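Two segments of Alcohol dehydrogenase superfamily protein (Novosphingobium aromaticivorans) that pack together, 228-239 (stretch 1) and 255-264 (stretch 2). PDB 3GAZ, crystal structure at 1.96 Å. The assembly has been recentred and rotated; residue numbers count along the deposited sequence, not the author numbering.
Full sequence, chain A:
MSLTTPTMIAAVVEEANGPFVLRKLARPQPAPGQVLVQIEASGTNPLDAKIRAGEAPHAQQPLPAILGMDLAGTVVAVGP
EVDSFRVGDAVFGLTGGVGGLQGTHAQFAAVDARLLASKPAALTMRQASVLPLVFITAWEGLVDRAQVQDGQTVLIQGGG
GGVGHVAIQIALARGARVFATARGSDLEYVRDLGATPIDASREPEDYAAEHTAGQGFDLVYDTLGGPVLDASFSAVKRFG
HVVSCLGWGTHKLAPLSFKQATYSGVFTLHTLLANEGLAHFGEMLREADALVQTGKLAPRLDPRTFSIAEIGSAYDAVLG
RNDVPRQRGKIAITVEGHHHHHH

Stretch 1 228-239: VLDASFSAVKRF
Stretch 2, residues 255-264: PLSFKQATYS

K259 makes the strongest polar contacts between the two stretches. Its side chain is extended beyond chi1 (m, then t, t, t), which carries the ammonium to the end of the first helix. There K259 NZ donates three hydrogen bonds: to F233 O at 2.9 Å, to S234 O at 2.5 Å and to V236 O at 2.9 Å. F233 O and S234 O, at the end of the helix, and V236 O, just beyond it, accept no backbone bond from within the stretch, so they are free to take the three protons of the ammonium. V236 is the first residue to leave helical phi/psi, at -70/144.

R238 bonds at the end of the second helix. Its rotamer is t, t, m, with chi4 at -68°. R238 NH1 donates to F258 O at 2.8 Å, and R238 NH2 reaches the same F258 O at 3.1 Å. F258 O lies at the edge of the guanidinium, near its plane, where the N-H groups point. R238 NH1 also makes a weak bond to Q260 OE1 at 2.7 Å.

One backbone bond fixes the register: F239 N donates to K259 O at 2.9 Å. The CA atoms of R238 and K259 are 4.5 Å apart, those of F239 and A261 4.3 Å, and those of F233 and P255 6.2 Å. These pairs rise in both stretches together, so up to A261 they run in the same general sense; the strand from 262 then turns back toward the F233 side. Two CA-H...O contacts support this approach, R238 CA to K259 O and F239 CA to Q260 O, both 3.3 Å.

Stretch 1 is helical from 228 to 235, enters strand at 236 and turns a corner at 238 and 239. F239 has positive phi (72/4). Stretch 2 is helical from 255 to 258. Q260, at 47/42, closes that helix with a Schellman motif: A261 N bonds to L256 O at 2.7 Å and Q260 N to S257 O at 2.9 Å. Strand follows from 262. A water bridges the two stretches, its oxygen donating to Q260 O at 3.0 Å and weakly to F239 O at 3.2 Å; it also bonds T262 OG1 at 2.7 Å.

The apolar packing centres on F233 (chi1 m, chi2 -14°). L256 (m, t) covers one ring face, with L256 CG 4.3 Å from the F233 ring centroid and almost on the ring normal. The F233 edge points toward the face of Y263 (chi1 t, chi2 77°) in an offset edge-to-face pair, centroids 5.8 Å apart and planes at 80°. P255 CB meets F233 CB at 4.0 Å. Further out, L229 (chi1 t, chi2 p) touches Y263, CD1 to CE1, at 3.9 Å, and V236 (chi1 p) packs on A261, CG1 to CB, at 4.2 Å.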

# COMPACT_ATOMS: atom_id res chain seq x y z
N VAL A 228 9.17 -2.30 29.49
CA VAL A 228 8.27 -3.38 29.87
C VAL A 228 8.75 -4.71 29.27
O VAL A 228 8.53 -5.78 29.85
CB VAL A 228 6.81 -3.10 29.42
CG1 VAL A 228 5.90 -4.23 29.88
CG2 VAL A 228 6.34 -1.77 30.01
N LEU A 229 9.40 -4.64 28.11
CA LEU A 229 9.90 -5.85 27.48
C LEU A 229 11.07 -6.39 28.30
O LEU A 229 11.21 -7.61 28.49
CB LEU A 229 10.35 -5.57 26.04
CG LEU A 229 10.95 -6.77 25.30
CD1 LEU A 229 10.00 -7.95 25.38
CD2 LEU A 229 11.22 -6.39 23.85
N ASP A 230 11.91 -5.49 28.79
CA ASP A 230 13.04 -5.90 29.62
C ASP A 230 12.51 -6.56 30.89
O ASP A 230 13.03 -7.57 31.35
CB ASP A 230 13.91 -4.69 30.00
CG ASP A 230 14.51 -4.01 28.79
OD1 ASP A 230 15.19 -4.69 28.00
OD2 ASP A 230 14.32 -2.78 28.63
N ALA A 231 11.45 -5.99 31.46
CA ALA A 231 10.84 -6.54 32.66
C ALA A 231 10.29 -7.93 32.37
O ALA A 231 10.31 -8.81 33.22
CB ALA A 231 9.73 -5.61 33.16
N SER A 232 9.81 -8.12 31.14
CA SER A 232 9.26 -9.40 30.72
C SER A 232 10.36 -10.46 30.69
O SER A 232 10.14 -11.61 31.06
CB SER A 232 8.62 -9.28 29.34
OG SER A 232 7.55 -8.34 29.36
N PHE A 233 11.55 -10.06 30.24
CA PHE A 233 12.67 -10.99 30.19
C PHE A 233 13.01 -11.39 31.63
O PHE A 233 13.49 -12.49 31.88
CB PHE A 233 13.90 -10.33 29.56
CG PHE A 233 13.78 -10.08 28.07
CD1 PHE A 233 12.77 -10.67 27.31
CD2 PHE A 233 14.73 -9.30 27.42
CE1 PHE A 233 12.71 -10.48 25.92
CE2 PHE A 233 14.68 -9.11 26.03
CZ PHE A 233 13.68 -9.71 25.29
N SER A 234 12.77 -10.47 32.56
CA SER A 234 13.06 -10.71 33.96
C SER A 234 12.04 -11.65 34.63
O SER A 234 12.39 -12.44 35.51
CB SER A 234 13.11 -9.37 34.70
OG SER A 234 13.42 -9.56 36.07
N ALA A 235 10.78 -11.57 34.20
CA ALA A 235 9.71 -12.38 34.78
C ALA A 235 9.54 -13.79 34.19
O ALA A 235 8.90 -14.64 34.80
CB ALA A 235 8.39 -11.63 34.66
N VAL A 236 10.11 -14.03 33.01
CA VAL A 236 9.97 -15.34 32.36
C VAL A 236 10.73 -16.46 33.08
O VAL A 236 11.81 -16.25 33.62
CB VAL A 236 10.41 -15.26 30.87
CG1 VAL A 236 11.93 -15.11 30.77
CG2 VAL A 236 9.92 -16.49 30.11
N LYS A 237 10.13 -17.65 33.07
CA LYS A 237 10.71 -18.84 33.70
C LYS A 237 11.82 -19.39 32.82
O LYS A 237 11.87 -19.09 31.63
CB LYS A 237 9.61 -19.90 33.88
CG LYS A 237 10.08 -21.24 34.45
CD LYS A 237 8.93 -22.24 34.53
CE LYS A 237 7.84 -21.78 35.49
NZ LYS A 237 6.65 -22.69 35.51
N ARG A 238 12.73 -20.17 33.40
CA ARG A 238 13.83 -20.76 32.63
C ARG A 238 13.21 -21.63 31.55
O ARG A 238 12.27 -22.39 31.82
CB ARG A 238 14.72 -21.61 33.54
CG ARG A 238 15.76 -22.46 32.80
CD ARG A 238 16.71 -23.10 33.80
NE ARG A 238 17.35 -22.07 34.61
CZ ARG A 238 18.22 -21.19 34.13
NH1 ARG A 238 18.57 -21.23 32.85
NH2 ARG A 238 18.71 -20.24 34.92
N PHE A 239 13.74 -21.53 30.33
CA PHE A 239 13.23 -22.27 29.18
C PHE A 239 11.88 -21.70 28.74
O PHE A 239 11.23 -22.23 27.84
CB PHE A 239 13.05 -23.77 29.50
CG PHE A 239 14.29 -24.44 30.03
CD1 PHE A 239 15.52 -24.26 29.41
CD2 PHE A 239 14.22 -25.29 31.13
CE1 PHE A 239 16.66 -24.90 29.88
CE2 PHE A 239 15.35 -25.94 31.61
CZ PHE A 239 16.58 -25.74 30.98
N PRO A 255 19.57 -11.82 29.71
CA PRO A 255 18.60 -12.62 30.47
C PRO A 255 18.10 -13.87 29.75
O PRO A 255 17.83 -14.90 30.38
CB PRO A 255 17.48 -11.63 30.75
CG PRO A 255 18.23 -10.33 30.90
CD PRO A 255 19.20 -10.40 29.73
N LEU A 256 17.96 -13.78 28.42
CA LEU A 256 17.49 -14.92 27.64
C LEU A 256 18.49 -16.06 27.59
O LEU A 256 18.11 -17.22 27.46
CB LEU A 256 17.13 -14.47 26.22
CG LEU A 256 15.91 -13.54 26.14
CD1 LEU A 256 15.63 -13.22 24.68
CD2 LEU A 256 14.70 -14.22 26.77
N SER A 257 19.78 -15.73 27.67
CA SER A 257 20.81 -16.75 27.67
C SER A 257 20.89 -17.36 29.06
O SER A 257 20.88 -18.58 29.21
CB SER A 257 22.17 -16.16 27.29
OG SER A 257 22.20 -15.78 25.93
N PHE A 258 20.96 -16.51 30.08
CA PHE A 258 21.02 -16.96 31.46
C PHE A 258 19.87 -17.90 31.77
O PHE A 258 20.03 -18.90 32.46
CB PHE A 258 20.95 -15.78 32.44
CG PHE A 258 22.26 -15.07 32.64
CD1 PHE A 258 23.36 -15.76 33.12
CD2 PHE A 258 22.37 -13.71 32.37
CE1 PHE A 258 24.57 -15.10 33.35
CE2 PHE A 258 23.57 -13.04 32.59
CZ PHE A 258 24.67 -13.74 33.08
N LYS A 259 18.69 -17.56 31.25
CA LYS A 259 17.52 -18.39 31.50
C LYS A 259 17.24 -19.38 30.37
O LYS A 259 16.22 -20.07 30.40
CB LYS A 259 16.28 -17.53 31.71
CG LYS A 259 16.33 -16.64 32.95
CD LYS A 259 15.05 -15.83 33.01
CE LYS A 259 14.96 -14.97 34.25
NZ LYS A 259 13.71 -14.16 34.20
N GLN A 260 18.13 -19.43 29.38
CA GLN A 260 17.96 -20.35 28.26
C GLN A 260 16.52 -20.23 27.76
O GLN A 260 15.87 -21.23 27.45
CB GLN A 260 18.24 -21.78 28.72
CG GLN A 260 19.66 -22.00 29.23
CD GLN A 260 19.79 -23.24 30.09
OE1 GLN A 260 19.30 -23.29 31.22
NE2 GLN A 260 20.46 -24.26 29.55
N ALA A 261 16.04 -19.00 27.69
CA ALA A 261 14.67 -18.71 27.30
C ALA A 261 14.52 -18.31 25.84
O ALA A 261 15.51 -18.17 25.11
CB ALA A 261 14.11 -17.62 28.20
N THR A 262 13.28 -18.10 25.43
CA THR A 262 12.97 -17.75 24.05
C THR A 262 12.10 -16.50 23.91
O THR A 262 11.28 -16.20 24.78
CB THR A 262 12.27 -18.94 23.36
OG1 THR A 262 13.11 -20.11 23.44
CG2 THR A 262 12.00 -18.64 21.90
N TYR A 263 12.29 -15.76 22.82
CA TYR A 263 11.53 -14.55 22.53
C TYR A 263 11.03 -14.57 21.08
O TYR A 263 11.74 -15.01 20.18
CB TYR A 263 12.41 -13.30 22.74
CG TYR A 263 11.80 -12.04 22.15
CD1 TYR A 263 10.75 -11.37 22.80
CD2 TYR A 263 12.23 -11.55 20.92
CE1 TYR A 263 10.14 -10.25 22.22
CE2 TYR A 263 11.62 -10.44 20.33
CZ TYR A 263 10.58 -9.80 20.98
OH TYR A 263 9.98 -8.71 20.39
N SER A 264 9.81 -14.09 20.86
CA SER A 264 9.24 -14.04 19.51
C SER A 264 8.57 -12.69 19.29
O SER A 264 7.93 -12.16 20.20
CB SER A 264 8.20 -15.15 19.29
OG SER A 264 8.78 -16.43 19.39
O HOH W 1 13.51 -21.69 25.62